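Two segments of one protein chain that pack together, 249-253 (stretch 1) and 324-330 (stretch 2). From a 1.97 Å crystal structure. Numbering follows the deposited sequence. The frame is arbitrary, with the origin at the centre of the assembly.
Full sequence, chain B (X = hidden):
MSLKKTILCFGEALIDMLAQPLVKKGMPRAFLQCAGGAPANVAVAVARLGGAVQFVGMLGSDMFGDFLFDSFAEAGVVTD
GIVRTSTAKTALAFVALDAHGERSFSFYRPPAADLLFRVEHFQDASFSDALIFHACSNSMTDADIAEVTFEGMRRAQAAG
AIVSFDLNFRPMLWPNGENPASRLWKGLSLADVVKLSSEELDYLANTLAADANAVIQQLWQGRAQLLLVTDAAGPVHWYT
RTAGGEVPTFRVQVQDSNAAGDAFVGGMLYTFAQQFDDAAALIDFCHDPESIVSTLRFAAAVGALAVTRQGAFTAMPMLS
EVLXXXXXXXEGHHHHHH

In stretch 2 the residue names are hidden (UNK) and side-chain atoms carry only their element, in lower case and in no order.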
# COMPACT_ATOMS: atom_id res chain seq x y z
N THR B 249 -20.17 -8.40 31.69
CA THR B 249 -20.20 -7.70 30.41
C THR B 249 -21.07 -6.44 30.47
O THR B 249 -21.76 -6.20 31.46
CB THR B 249 -20.73 -8.60 29.28
OG1 THR B 249 -20.72 -9.97 29.71
CG2 THR B 249 -19.84 -8.48 28.05
N PHE B 250 -21.02 -5.64 29.41
CA PHE B 250 -21.80 -4.41 29.34
C PHE B 250 -22.54 -4.27 28.00
O PHE B 250 -22.04 -4.70 26.96
CB PHE B 250 -20.90 -3.20 29.56
CG PHE B 250 -20.38 -3.09 30.97
CD1 PHE B 250 -21.16 -2.50 31.96
CD2 PHE B 250 -19.14 -3.62 31.31
CE1 PHE B 250 -20.70 -2.43 33.28
CE2 PHE B 250 -18.67 -3.55 32.62
CZ PHE B 250 -19.45 -2.96 33.61
N ARG B 251 -23.72 -3.65 28.06
CA ARG B 251 -24.55 -3.43 26.88
C ARG B 251 -24.62 -1.93 26.58
O ARG B 251 -25.38 -1.20 27.22
CB ARG B 251 -25.95 -4.01 27.12
CG ARG B 251 -26.59 -3.66 28.48
CD ARG B 251 -27.47 -2.41 28.41
NE ARG B 251 -27.87 -1.91 29.73
CZ ARG B 251 -28.80 -2.46 30.50
NH1 ARG B 251 -29.44 -3.56 30.11
NH2 ARG B 251 -29.08 -1.92 31.68
N VAL B 252 -23.84 -1.46 25.61
CA VAL B 252 -23.83 -0.04 25.28
C VAL B 252 -24.02 0.27 23.78
O VAL B 252 -23.61 1.33 23.30
CB VAL B 252 -22.51 0.63 25.78
CG1 VAL B 252 -22.56 2.14 25.58
CG2 VAL B 252 -22.32 0.32 27.26
N GLN B 253 -24.64 -0.65 23.05
CA GLN B 253 -24.89 -0.44 21.62
C GLN B 253 -23.60 -0.34 20.81
O GLN B 253 -22.70 0.44 21.15
CB GLN B 253 -25.72 0.83 21.42
CG GLN B 253 -25.85 1.32 19.98
CD GLN B 253 -26.72 0.42 19.13
OE1 GLN B 253 -26.41 -0.76 18.92
NE2 GLN B 253 -27.82 0.96 18.62
N UNK B 324 -17.72 5.72 35.45
CA UNK B 324 -19.12 6.15 35.48
C UNK B 324 -20.02 5.04 34.95
O UNK B 324 -21.10 4.81 35.49
o UNK B 324 -18.68 8.52 35.21
c UNK B 324 -19.34 7.41 34.63
N UNK B 325 -19.57 4.36 33.89
CA UNK B 325 -20.36 3.27 33.32
C UNK B 325 -20.53 2.16 34.35
O UNK B 325 -21.63 1.63 34.53
c UNK B 325 -19.56 0.93 30.31
c UNK B 325 -19.69 2.71 32.07
c UNK B 325 -21.79 1.66 31.19
c UNK B 325 -20.32 1.42 31.53
N UNK B 326 -19.44 1.80 35.01
CA UNK B 326 -19.48 0.74 36.02
C UNK B 326 -20.38 1.15 37.19
O UNK B 326 -21.15 0.34 37.71
c UNK B 326 -18.16 -0.61 37.66
c UNK B 326 -15.73 -0.21 35.78
c UNK B 326 -17.20 -0.07 35.40
c UNK B 326 -18.08 0.43 36.55
N UNK B 327 -20.26 2.41 37.60
CA UNK B 327 -21.05 2.93 38.70
C UNK B 327 -22.54 2.93 38.34
O UNK B 327 -23.37 2.46 39.11
c UNK B 327 -21.39 4.41 41.45
c UNK B 327 -20.59 4.36 39.04
n UNK B 327 -22.46 4.58 42.22
o UNK B 327 -20.41 3.76 41.82
c UNK B 327 -21.42 5.09 40.10
N UNK B 328 -22.85 3.44 37.15
CA UNK B 328 -24.23 3.50 36.67
C UNK B 328 -24.84 2.12 36.48
O UNK B 328 -25.86 1.79 37.08
c UNK B 328 -24.31 4.25 35.33
c UNK B 328 -24.04 5.72 35.46
o UNK B 328 -24.35 6.87 37.51
c UNK B 328 -24.91 6.36 36.51
o UNK B 328 -26.15 6.35 36.35
N UNK B 329 -24.20 1.32 35.63
CA UNK B 329 -24.67 -0.03 35.34
C UNK B 329 -24.41 -0.88 36.58
O UNK B 329 -23.83 -1.96 36.49
o UNK B 329 -25.93 -0.20 31.95
c UNK B 329 -25.15 -1.15 32.01
c UNK B 329 -23.90 -0.60 34.15
n UNK B 329 -24.70 -1.78 30.93
c UNK B 329 -24.65 -1.67 33.35
N UNK B 330 -24.85 -0.37 37.73
CA UNK B 330 -24.67 -1.04 39.01
C UNK B 330 -25.72 -0.58 40.02
O UNK B 330 -26.00 0.64 40.08
c UNK B 330 -23.28 -0.75 39.56
o UNK B 330 -23.16 -1.15 40.91

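Position 324 carries two side-chain atoms, one carbon and then one oxygen, without a branch. Its side chain does not contact stretch 1, so identity rests on composition alone: a lone hydroxyl on CB is Ser 324. The hydroxyl oxygen is hydrogen-bonded elsewhere in the structure.

Position 325 has four carbons, forked at the second. Its CA-to-CB bond points toward stretch 1, and the fork carbon lies 4.0 Å from Phe 250 CD1. Forking one atom beyond CB excludes isoleucine, which has the same count, and gives Leu 325, with chi1 t and chi2 p. Its CD2 sits over one face of the Phe 250 ring and also reaches Val 252, with CD2 to Val 252 CG2 at 4.2 Å.

Position 326 again has four carbons, but the fork is at CB and one arm is two carbons long. The inner carbon of that arm is 4.1 Å from Phe 250 CZ. Branching at CB with unequal arms defines Ile 326, chi1 m and chi2 t; the atom in contact is CG1, which approaches the ring obliquely.

Position 327 shows three carbons, the third bearing one oxygen and one nitrogen. This terminal amide after two methylene carbons is Gln 327, and its side chain does not contact stretch 1.

Position 328 has three carbons, the third bearing two oxygens: a carboxylate, hence Glu 328. It too makes no contact. Its N donates to Ser 324 O at 2.8 Å, a helical i to i-4 bond.

Position 329 repeats the pattern of three carbons ending in one oxygen and one nitrogen, but here the amide reaches stretch 1: its nitrogen lies 3.8 Å from Phe 250 CD1, near the ring plane at the edge, and the amide end also approaches Arg 251 NE. The residue is Gln 329. Arg 251 NE lies 3.4 Å from both Gln 329 OE1 and Gln 329 NE2; it donates a weak hydrogen bond to OE1 (143°), whereas the pair with NE2 is not a bond, since both are donors. The psi of 50° takes this residue out of the helix.

Position 330 has one carbon and one oxygen, Ser 330, without contact to stretch 1.

The contact buries 304 Å² in total and centres on Phe 250, which loses 91 Å² to stretch 2. Leu 325 and Ile 326 supply apolar packing to its ring, Val 252 extends the apolar patch to Leu 325, and the amide of Gln 329 adds an edge contact with the ring and a weak polar link to Arg 251.

Stretch 2 (324-330) SLIQEQS
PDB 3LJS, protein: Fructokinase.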